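Local coordinates for cell division control protein (Pyrococcus abyssi, PDB 6RPP), which is an intein with a HINT fold that probably excises itself from its host helicase and joins the flanking sequences, at residues A[4-9]-A[90-95]. The protein carries 2 engineered substitutions. Numbering follows the deposited sequence.
Sequences AVDYET and RIRVTP. Engineered in segment 4-9: Ala4 (natural residue Cys).
Thr94 turns OG1 to lie between its own backbone N and carbonyl carbon (chi1 63°), and there the hydroxyl oxygen accepts from Ala4 N at 3.2 Å; the same OG1 also hydrogen-bonds to Ala2 O. In Thr9, CG2 stands anti to the backbone N, which sets the methyl against Ile91 CD1 at 3.7 Å, while OG1 is left to accept from a water that takes the Arg92 N-H. That hydroxyl also donates to Asp6 O (2.7 Å), which accepts Thr9 N as well, closing the type I turn from Asp6 to Thr9. Asp6 OD1 fixes the turn from within, receiving Glu8 N on its anti lone pair as an Asx turn.

The backbones pair along the same edge. Thr94 N donates to Ala4 O (2.9 Å) and Asp6 N to Arg92 O (3.0 Å), on either side of the antiparallel, non-hydrogen-bonded Val5-Val93 bridge, whose CG1 methyls meet at 3.8 Å. Asp6 and Arg92 run side by side with their CB atoms touching, yet OD2 stays 5.2 Å from Arg92 NE, too far for a salt bridge, and the Arg92 guanidinium has a cation-pi contact with Tyr140.

The contact exemplifies a splice junction held against an edge strand, 90-93, by backbone and hydroxyl bonds. Thr94 begins the TxxH motif of intein block B, ending at His97; its bond to the Ala4 N-H is consistent with block B positioning the scissile peptide, as in other inteins. Engineered Ala4 lacks the thiol of the natural Cys, which would probably begin splicing by an N-to-S shift.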
ATOM      1  N   ALA A   4      -0.809  -3.739   5.866  1.00 20.05           N
ATOM      2  CA  ALA A   4      -0.317  -4.371   4.642  1.00 17.03           C
ATOM      3  C   ALA A   4      -1.457  -4.546   3.640  1.00 20.97           C
ATOM      4  O   ALA A   4      -2.627  -4.253   3.942  1.00 18.09           O
ATOM      5  CB  ALA A   4       0.347  -5.726   4.977  1.00 20.34           C
ATOM      6  N   VAL A   5      -1.105  -5.021   2.433  1.00 18.38           N
ATOM      7  CA  VAL A   5      -2.057  -5.099   1.331  1.00 17.14           C
ATOM      8  C   VAL A   5      -1.987  -6.484   0.661  1.00 18.18           C
ATOM      9  O   VAL A   5      -1.035  -7.246   0.826  1.00 17.96           O
ATOM     10  CB  VAL A   5      -1.838  -3.974   0.290  1.00 15.85           C
ATOM     11  CG1 VAL A   5      -1.780  -2.613   0.956  1.00 17.55           C
ATOM     12  CG2 VAL A   5      -0.534  -4.235  -0.518  1.00 17.16           C
ATOM     13  N   ASP A   6      -3.027  -6.811  -0.114  1.00 14.95           N
ATOM     14  CA  ASP A   6      -3.119  -8.061  -0.891  1.00 15.43           C
ATOM     15  C   ASP A   6      -2.044  -8.164  -2.006  1.00 14.90           C
ATOM     16  O   ASP A   6      -1.670  -7.165  -2.628  1.00 17.92           O
ATOM     17  CB  ASP A   6      -4.555  -8.074  -1.465  1.00 19.71           C
ATOM     18  CG  ASP A   6      -4.887  -9.242  -2.308  1.00 22.31           C
ATOM     19  OD1 ASP A   6      -4.383  -9.401  -3.437  1.00 20.66           O
ATOM     20  OD2 ASP A   6      -5.788 -10.012  -1.918  1.00 23.82           O
ATOM     21  N   TYR A   7      -1.569  -9.406  -2.182  1.00 15.66           N
ATOM     22  CA  TYR A   7      -0.626  -9.805  -3.238  1.00 16.27           C
ATOM     23  C   TYR A   7      -0.845  -9.067  -4.551  1.00 20.65           C
ATOM     24  O   TYR A   7       0.126  -8.615  -5.207  1.00 16.16           O
ATOM     25  CB  TYR A   7      -0.751 -11.309  -3.471  1.00 17.18           C
ATOM     26  CG  TYR A   7       0.349 -11.925  -4.306  1.00 17.83           C
ATOM     27  CD1 TYR A   7       0.430 -11.666  -5.648  1.00 19.57           C
ATOM     28  CD2 TYR A   7       1.201 -12.834  -3.740  1.00 18.70           C
ATOM     29  CE1 TYR A   7       1.422 -12.254  -6.415  1.00 19.61           C
ATOM     30  CE2 TYR A   7       2.176 -13.456  -4.516  1.00 21.52           C
ATOM     31  CZ  TYR A   7       2.286 -13.109  -5.829  1.00 23.12           C
ATOM     32  OH  TYR A   7       3.272 -13.729  -6.600  1.00 26.98           O
ATOM     33  N   GLU A   8      -2.103  -8.950  -4.966  1.00 16.05           N
ATOM     34  CA  GLU A   8      -2.402  -8.525  -6.348  1.00 15.95           C
ATOM     35  C   GLU A   8      -2.438  -7.010  -6.493  1.00 17.02           C
ATOM     36  O   GLU A   8      -2.684  -6.526  -7.619  1.00 18.36           O
ATOM     37  CB  GLU A   8      -3.699  -9.122  -6.848  1.00 17.17           C
ATOM     38  CG  GLU A   8      -3.658 -10.633  -6.983  1.00 18.59           C
ATOM     39  CD  GLU A   8      -4.936 -11.215  -7.535  1.00 21.66           C
ATOM     40  OE1 GLU A   8      -5.980 -11.167  -6.828  1.00 24.28           O
ATOM     41  OE2 GLU A   8      -4.945 -11.726  -8.656  1.00 26.39           O
ATOM     42  N   THR A   9      -2.283  -6.254  -5.395  1.00 17.49           N
ATOM     43  CA  THR A   9      -2.169  -4.795  -5.477  1.00 16.40           C
ATOM     44  C   THR A   9      -1.011  -4.472  -6.417  1.00 19.10           C
ATOM     45  O   THR A   9       0.088  -4.958  -6.196  1.00 17.93           O
ATOM     46  CB  THR A   9      -1.884  -4.228  -4.097  1.00 20.19           C
ATOM     47  OG1 THR A   9      -2.845  -4.781  -3.152  1.00 17.41           O
ATOM     48  CG2 THR A   9      -1.975  -2.699  -4.069  1.00 20.17           C
ATOM     49  N   ARG A  90     -10.006   0.414  -6.329  1.00 15.36           N
ATOM     50  CA  ARG A  90     -10.338  -0.718  -5.457  1.00 15.81           C
ATOM     51  C   ARG A  90      -9.035  -1.250  -4.868  1.00 19.12           C
ATOM     52  O   ARG A  90      -8.042  -1.386  -5.607  1.00 17.86           O
ATOM     53  CB  ARG A  90     -10.999  -1.838  -6.251  1.00 20.80           C
ATOM     54  CG  ARG A  90     -12.347  -1.503  -6.900  1.00 36.72           C
ATOM     55  CD  ARG A  90     -12.718  -2.604  -7.891  1.00 60.50           C
ATOM     56  NE  ARG A  90     -14.014  -3.216  -7.593  1.00 73.43           N
ATOM     57  CZ  ARG A  90     -14.167  -4.378  -6.959  1.00 77.96           C
ATOM     58  NH1 ARG A  90     -13.100  -5.065  -6.549  1.00 74.77           N
ATOM     59  NH2 ARG A  90     -15.389  -4.855  -6.737  1.00 81.90           N
ATOM     60  N   ILE A  91      -9.004  -1.570  -3.568  1.00 16.98           N
ATOM     61  CA  ILE A  91      -7.783  -2.170  -3.016  1.00 18.18           C
ATOM     62  C   ILE A  91      -8.207  -3.051  -1.840  1.00 17.70           C
ATOM     63  O   ILE A  91      -9.160  -2.735  -1.119  1.00 18.62           O
ATOM     64  CB  ILE A  91      -6.769  -1.071  -2.599  1.00 14.85           C
ATOM     65  CG1 ILE A  91      -5.404  -1.710  -2.223  1.00 15.12           C
ATOM     66  CG2 ILE A  91      -7.357  -0.194  -1.451  1.00 15.22           C
ATOM     67  CD1 ILE A  91      -4.305  -0.700  -2.086  1.00 18.67           C
ATOM     68  N   ARG A  92      -7.460  -4.132  -1.600  1.00 16.24           N
ATOM     69  CA  ARG A  92      -7.727  -5.054  -0.498  1.00 15.01           C
ATOM     70  C   ARG A  92      -6.594  -4.926   0.495  1.00 13.47           C
ATOM     71  O   ARG A  92      -5.410  -5.083   0.104  1.00 17.13           O
ATOM     72  CB  ARG A  92      -7.871  -6.495  -1.025  1.00 17.17           C
ATOM     73  CG  ARG A  92      -9.076  -6.676  -1.972  1.00 18.60           C
ATOM     74  CD  ARG A  92      -9.292  -8.059  -2.398  1.00 18.71           C
ATOM     75  NE  ARG A  92     -10.407  -8.183  -3.342  1.00 29.44           N
ATOM     76  CZ  ARG A  92     -11.676  -8.427  -3.023  1.00 41.96           C
ATOM     77  NH1 ARG A  92     -12.036  -8.632  -1.760  1.00 44.29           N
ATOM     78  NH2 ARG A  92     -12.586  -8.510  -3.996  1.00 36.82           N
ATOM     79  N   VAL A  93      -6.938  -4.561   1.750  1.00 16.65           N
ATOM     80  CA  VAL A  93      -5.941  -4.197   2.761  1.00 15.49           C
ATOM     81  C   VAL A  93      -6.290  -4.823   4.100  1.00 17.48           C
ATOM     82  O   VAL A  93      -7.436  -5.222   4.355  1.00 17.91           O
ATOM     83  CB  VAL A  93      -5.809  -2.672   2.942  1.00 17.31           C
ATOM     84  CG1 VAL A  93      -5.451  -1.984   1.599  1.00 17.42           C
ATOM     85  CG2 VAL A  93      -7.127  -2.085   3.427  1.00 18.66           C
ATOM     86  N   THR A  94      -5.277  -4.852   4.999  1.00 17.91           N
ATOM     87  CA  THR A  94      -5.582  -5.282   6.350  1.00 16.25           C
ATOM     88  C   THR A  94      -6.453  -4.237   7.069  1.00 17.97           C
ATOM     89  O   THR A  94      -6.484  -3.050   6.715  1.00 18.38           O
ATOM     90  CB  THR A  94      -4.306  -5.503   7.154  1.00 17.98           C
ATOM     91  OG1 THR A  94      -3.619  -4.248   7.259  1.00 18.21           O
ATOM     92  CG2 THR A  94      -3.386  -6.511   6.465  1.00 16.35           C
ATOM     93  N   PRO A  95      -7.181  -4.655   8.098  1.00 20.88           N
ATOM     94  CA  PRO A  95      -8.104  -3.706   8.733  1.00 20.72           C
ATOM     95  C   PRO A  95      -7.414  -2.514   9.376  1.00 20.86           C
ATOM     96  O   PRO A  95      -8.023  -1.442   9.467  1.00 22.84           O
ATOM     97  CB  PRO A  95      -8.824  -4.571   9.782  1.00 23.12           C
ATOM     98  CG  PRO A  95      -8.762  -5.975   9.162  1.00 23.30           C
ATOM     99  CD  PRO A  95      -7.402  -6.052   8.543  1.00 20.98           C
TER
HETATM  100  O   HOH W   1      -5.597  -5.080  -3.627  1.00 19.32           O